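Putative amidohydrolase/peptidase (Burkholderia cenocepacia, PDB 4WJB) is a putative zinc-dependent amidohydrolase of the peptidase M20 family that probably hydrolyses carbon-nitrogen bonds other than peptide bonds. Local coordinates at residues P86-D98 and G193-E205. Residues are numbered along the deposited sequence; the frame is centred on the assembly and turned at random.
Sequences PDAAPVMTGSHAD and GYPVHAAYELHIE. With ZN (zinc ion), chain E; EDO (1,2-ethanediol), chain J; SO4 (sulfate ion), chain F; EDO (1,2-ethanediol), chain K.
His96 reaches the zinc with CG wedged between its backbone N and carbonyl carbon (chi1 57°), while His203 reaches it with CG anti to the backbone N (chi1 -155°). Each ring offers NE2 to the metal, at 2.1 Å from His96 NE2 and 2.2 Å from His203 NE2. The two imidazoles meet rim to rim with their planes at 34°, neither lying over the other. Their ND1 atoms are held by backbone carbonyls in the ring planes. His203 ND1 donates almost straight to a lone pair of Ile204 O, and His96 ND1 donates to Asp98 O. With the zinc bonds at NE2, these bonds hold the rotation of both rings. Asp107 and a water complete the coordination of this zinc.

Next to the zinc ligands, Ser95 OG donates to Glu201 OE1 at 2.8 Å, coming from above the carboxylate plane. Glu201 gets there with an extended chain, and its OE2 accepts from the backbone N of Ala373. A water bonded to Ser95 OG also bonds to Leu202 O.

Along the chain away from the zinc, strands 91-96 and 198-204 run parallel. Met92 N donates to Ala198 O, and Tyr200 N donates to Met92 O, both at 2.9 Å. At Tyr200 O the donor is a side-chain hydroxyl: Thr93 OG1 donates at 2.7 Å from well above the carbonyl plane, while Gly94 N stands 3.5 Å from Tyr200 O. A water joins Thr93 OG1 to Leu202 N. At the other end, His197 N donates to Pro90 O, and Val91 CG2 meets the edge of the His197 ring.

Strand 133-138 pairs with the far edge of 91-96, which makes 91-96 an inner strand of the catalytic-domain sheet. With ND1 used as an N-H donor on both rings, each NE2 is left to give its lone pair to the zinc, from two neighbouring segments, 86-98 and 193-205.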
loop_
_atom_site.group_PDB
_atom_site.type_symbol
_atom_site.label_atom_id
_atom_site.label_comp_id
_atom_site.label_asym_id
_atom_site.label_seq_id
_atom_site.Cartn_x
_atom_site.Cartn_y
_atom_site.Cartn_z
ATOM N N PRO A 86 -7.694 24.611 -54.662
ATOM C CA PRO A 86 -6.732 25.020 -53.629
ATOM C C PRO A 86 -7.367 25.618 -52.378
ATOM O O PRO A 86 -6.782 25.510 -51.298
ATOM C CB PRO A 86 -5.871 26.075 -54.342
ATOM C CG PRO A 86 -6.662 26.494 -55.539
ATOM C CD PRO A 86 -7.441 25.285 -55.947
ATOM N N ASP A 87 -8.536 26.236 -52.511
ATOM C CA ASP A 87 -9.163 26.871 -51.359
ATOM C C ASP A 87 -10.130 25.933 -50.638
ATOM O O ASP A 87 -10.796 26.337 -49.687
ATOM C CB ASP A 87 -9.878 28.163 -51.778
ATOM C CG ASP A 87 -10.988 27.928 -52.785
ATOM O OD1 ASP A 87 -11.030 26.842 -53.401
ATOM O OD2 ASP A 87 -11.813 28.847 -52.972
ATOM N N ALA A 88 -10.195 24.679 -51.081
ATOM C CA ALA A 88 -11.038 23.683 -50.420
ATOM C C ALA A 88 -10.474 23.281 -49.056
ATOM O O ALA A 88 -9.260 23.267 -48.860
ATOM C CB ALA A 88 -11.196 22.452 -51.302
ATOM N N ALA A 89 -11.360 22.963 -48.114
ATOM C CA ALA A 89 -10.935 22.449 -46.818
ATOM C C ALA A 89 -10.111 21.183 -47.012
ATOM O O ALA A 89 -10.500 20.290 -47.769
ATOM C CB ALA A 89 -12.140 22.176 -45.922
ATOM N N PRO A 90 -8.953 21.108 -46.345
ATOM C CA PRO A 90 -8.037 19.992 -46.573
ATOM C C PRO A 90 -8.436 18.718 -45.845
ATOM O O PRO A 90 -9.172 18.752 -44.851
ATOM C CB PRO A 90 -6.715 20.521 -46.019
ATOM C CG PRO A 90 -7.144 21.411 -44.899
ATOM C CD PRO A 90 -8.386 22.101 -45.418
ATOM N N VAL A 91 -7.948 17.594 -46.357
ATOM C CA VAL A 91 -7.892 16.370 -45.582
ATOM C C VAL A 91 -6.523 16.338 -44.919
ATOM O O VAL A 91 -5.507 16.551 -45.584
ATOM C CB VAL A 91 -8.110 15.116 -46.447
ATOM C CG1 VAL A 91 -7.890 13.848 -45.611
ATOM C CG2 VAL A 91 -9.514 15.129 -47.033
ATOM N N MET A 92 -6.495 16.096 -43.613
ATOM C CA MET A 92 -5.251 16.151 -42.852
ATOM C C MET A 92 -4.922 14.782 -42.271
ATOM O O MET A 92 -5.812 14.043 -41.867
ATOM C CB MET A 92 -5.346 17.197 -41.730
ATOM C CG MET A 92 -4.092 17.302 -40.847
ATOM S SD MET A 92 -4.078 18.739 -39.737
ATOM C CE MET A 92 -5.591 18.473 -38.806
ATOM N N THR A 93 -3.640 14.442 -42.254
ATOM C CA THR A 93 -3.203 13.213 -41.615
ATOM C C THR A 93 -1.817 13.418 -41.036
ATOM O O THR A 93 -1.047 14.234 -41.524
ATOM C CB THR A 93 -3.203 12.014 -42.591
ATOM O OG1 THR A 93 -2.954 10.805 -41.864
ATOM C CG2 THR A 93 -2.149 12.182 -43.678
ATOM N N GLY A 94 -1.504 12.695 -39.972
ATOM C CA GLY A 94 -0.196 12.827 -39.371
ATOM C C GLY A 94 -0.232 12.507 -37.898
ATOM O O GLY A 94 -1.227 11.996 -37.378
ATOM N N SER A 95 0.858 12.831 -37.220
ATOM C CA SER A 95 1.035 12.417 -35.841
ATOM C C SER A 95 2.177 13.230 -35.253
ATOM O O SER A 95 2.390 14.379 -35.644
ATOM C CB SER A 95 1.309 10.911 -35.774
ATOM O OG SER A 95 1.262 10.418 -34.448
ATOM N N HIS A 96 2.916 12.639 -34.327
ATOM C CA HIS A 96 4.029 13.336 -33.696
ATOM C C HIS A 96 5.348 12.651 -34.007
ATOM O O HIS A 96 5.387 11.448 -34.238
ATOM C CB HIS A 96 3.819 13.413 -32.186
ATOM C CG HIS A 96 3.647 12.078 -31.523
ATOM N ND1 HIS A 96 4.664 11.452 -30.834
ATOM C CD2 HIS A 96 2.568 11.264 -31.420
ATOM C CE1 HIS A 96 4.224 10.304 -30.348
ATOM N NE2 HIS A 96 2.954 10.166 -30.686
ATOM N N ALA A 97 6.430 13.417 -34.012
ATOM C CA ALA A 97 7.739 12.848 -34.294
ATOM C C ALA A 97 8.548 12.691 -33.007
ATOM O O ALA A 97 9.479 11.887 -32.936
ATOM C CB ALA A 97 8.486 13.711 -35.303
ATOM N N ASP A 98 8.177 13.454 -31.985
ATOM C CA ASP A 98 8.909 13.438 -30.722
ATOM C C ASP A 98 8.602 12.165 -29.940
ATOM O O ASP A 98 7.590 11.508 -30.183
ATOM C CB ASP A 98 8.574 14.678 -29.886
ATOM C CG ASP A 98 7.135 14.695 -29.407
ATOM O OD1 ASP A 98 6.221 14.874 -30.244
ATOM O OD2 ASP A 98 6.920 14.543 -28.185
ATOM N N GLY A 193 -7.966 27.196 -36.297
ATOM C CA GLY A 193 -8.907 28.252 -36.620
ATOM C C GLY A 193 -9.372 28.290 -38.068
ATOM O O GLY A 193 -9.933 29.291 -38.511
ATOM N N TYR A 194 -9.141 27.210 -38.811
ATOM C CA TYR A 194 -9.605 27.133 -40.198
ATOM C C TYR A 194 -10.312 25.797 -40.443
ATOM O O TYR A 194 -10.030 24.818 -39.758
ATOM C CB TYR A 194 -8.436 27.321 -41.177
ATOM C CG TYR A 194 -7.348 26.289 -41.028
ATOM C CD1 TYR A 194 -7.427 25.067 -41.686
ATOM C CD2 TYR A 194 -6.238 26.537 -40.233
ATOM C CE1 TYR A 194 -6.432 24.112 -41.546
ATOM C CE2 TYR A 194 -5.239 25.589 -40.083
ATOM C CZ TYR A 194 -5.344 24.379 -40.739
ATOM O OH TYR A 194 -4.351 23.444 -40.600
ATOM N N PRO A 195 -11.243 25.757 -41.410
ATOM C CA PRO A 195 -11.999 24.534 -41.718
ATOM C C PRO A 195 -11.119 23.368 -42.171
ATOM O O PRO A 195 -10.261 23.537 -43.045
ATOM C CB PRO A 195 -12.926 24.970 -42.858
ATOM C CG PRO A 195 -13.056 26.450 -42.700
ATOM C CD PRO A 195 -11.735 26.918 -42.176
ATOM N N VAL A 196 -11.336 22.199 -41.575
ATOM C CA VAL A 196 -10.679 20.966 -42.005
ATOM C C VAL A 196 -11.746 19.963 -42.430
ATOM O O VAL A 196 -12.685 19.705 -41.680
ATOM C CB VAL A 196 -9.798 20.367 -40.886
ATOM C CG1 VAL A 196 -9.303 18.976 -41.259
ATOM C CG2 VAL A 196 -8.630 21.281 -40.584
ATOM N N HIS A 197 -11.620 19.415 -43.637
ATOM C CA HIS A 197 -12.645 18.519 -44.165
ATOM C C HIS A 197 -12.727 17.228 -43.359
ATOM O O HIS A 197 -13.810 16.792 -42.969
ATOM C CB HIS A 197 -12.382 18.196 -45.640
ATOM C CG HIS A 197 -13.392 17.266 -46.237
ATOM N ND1 HIS A 197 -14.701 17.636 -46.468
ATOM C CD2 HIS A 197 -13.293 15.972 -46.624
ATOM C CE1 HIS A 197 -15.360 16.613 -46.986
ATOM N NE2 HIS A 197 -14.528 15.591 -47.090
ATOM N N ALA A 198 -11.572 16.618 -43.117
ATOM C CA ALA A 198 -11.488 15.407 -42.317
ATOM C C ALA A 198 -10.058 15.218 -41.849
ATOM O O ALA A 198 -9.121 15.749 -42.456
ATOM C CB ALA A 198 -11.959 14.190 -43.110
ATOM N N ALA A 199 -9.892 14.472 -40.762
ATOM C CA ALA A 199 -8.566 14.178 -40.244
ATOM C C ALA A 199 -8.443 12.698 -39.915
ATOM O O ALA A 199 -9.386 12.082 -39.426
ATOM C CB ALA A 199 -8.265 15.026 -39.018
ATOM N N TYR A 200 -7.275 12.138 -40.196
ATOM C CA TYR A 200 -6.990 10.743 -39.892
ATOM C C TYR A 200 -5.618 10.609 -39.263
ATOM O O TYR A 200 -4.663 11.181 -39.767
ATOM C CB TYR A 200 -7.051 9.893 -41.157
ATOM C CG TYR A 200 -8.410 9.836 -41.799
ATOM C CD1 TYR A 200 -9.370 8.944 -41.346
ATOM C CD2 TYR A 200 -8.732 10.666 -42.866
ATOM C CE1 TYR A 200 -10.621 8.882 -41.932
ATOM C CE2 TYR A 200 -9.979 10.608 -43.461
ATOM C CZ TYR A 200 -10.915 9.720 -42.994
ATOM O OH TYR A 200 -12.154 9.667 -43.581
ATOM N N GLU A 201 -5.515 9.850 -38.175
ATOM C CA GLU A 201 -4.211 9.556 -37.587
ATOM C C GLU A 201 -3.965 8.051 -37.538
ATOM O O GLU A 201 -4.751 7.291 -36.972
ATOM C CB GLU A 201 -4.079 10.156 -36.177
ATOM C CG GLU A 201 -2.728 9.851 -35.529
ATOM C CD GLU A 201 -2.450 10.671 -34.277
ATOM O OE1 GLU A 201 -1.382 10.467 -33.658
ATOM O OE2 GLU A 201 -3.288 11.518 -33.913
ATOM N N LEU A 202 -2.863 7.635 -38.145
ATOM C CA LEU A 202 -2.406 6.253 -38.112
ATOM C C LEU A 202 -1.452 6.070 -36.930
ATOM O O LEU A 202 -0.540 6.866 -36.765
ATOM C CB LEU A 202 -1.723 5.912 -39.441
ATOM C CG LEU A 202 -0.994 4.584 -39.609
ATOM C CD1 LEU A 202 -1.961 3.415 -39.498
ATOM C CD2 LEU A 202 -0.263 4.569 -40.946
ATOM N N HIS A 203 -1.667 5.048 -36.101
ATOM C CA HIS A 203 -0.875 4.884 -34.880
ATOM C C HIS A 203 -0.853 3.415 -34.451
ATOM O O HIS A 203 -1.808 2.673 -34.687
ATOM C CB HIS A 203 -1.447 5.768 -33.749
ATOM C CG HIS A 203 -0.455 6.152 -32.684
ATOM N ND1 HIS A 203 -0.026 5.274 -31.707
ATOM C CD2 HIS A 203 0.157 7.333 -32.414
ATOM C CE1 HIS A 203 0.822 5.890 -30.902
ATOM N NE2 HIS A 203 0.952 7.142 -31.307
ATOM N N ILE A 204 0.241 2.984 -33.835
ATOM C CA ILE A 204 0.280 1.649 -33.259
ATOM C C ILE A 204 -0.688 1.599 -32.081
ATOM O O ILE A 204 -0.969 2.627 -31.455
ATOM C CB ILE A 204 1.691 1.258 -32.795
ATOM C CG1 ILE A 204 2.146 2.172 -31.656
ATOM C CG2 ILE A 204 2.667 1.320 -33.964
ATOM C CD1 ILE A 204 3.389 1.687 -30.944
ATOM N N GLU A 205 -1.200 0.410 -31.783
ATOM C CA GLU A 205 -2.221 0.272 -30.747
ATOM C C GLU A 205 -1.735 0.680 -29.354
ATOM O O GLU A 205 -2.489 1.295 -28.597
ATOM C CB GLU A 205 -2.748 -1.167 -30.683
ATOM C CG GLU A 205 -3.788 -1.352 -29.576
ATOM C CD GLU A 205 -4.157 -2.801 -29.322
ATOM O OE1 GLU A 205 -4.009 -3.641 -30.237
ATOM O OE2 GLU A 205 -4.606 -3.092 -28.195
HETATM ZN ZN ZN E . 1.994 8.446 -29.943
HETATM C C1 EDO J . -4.724 13.604 -37.460
HETATM O O1 EDO J . -4.127 14.709 -38.141
HETATM C C2 EDO J . -4.488 13.782 -35.966
HETATM O O2 EDO J . -3.080 13.798 -35.716
HETATM S S SO4 F . -15.350 22.850 -49.276
HETATM O O1 SO4 F . -16.267 22.270 -48.299
HETATM O O2 SO4 F . -14.369 23.682 -48.588
HETATM O O3 SO4 F . -14.670 21.793 -50.012
HETATM O O4 SO4 F . -16.086 23.657 -50.248
HETATM C C1 EDO K . -16.037 12.769 -44.359
HETATM O O1 EDO K . -16.612 13.611 -43.356
HETATM C C2 EDO K . -14.982 11.878 -43.716
HETATM O O2 EDO K . -14.022 11.504 -44.709
HETATM O O HOH W 1 -1.234 9.494 -39.959
HETATM O O HOH W 2 1.605 7.503 -35.247
HETATM O O HOH W 3 0.212 9.568 -29.821
#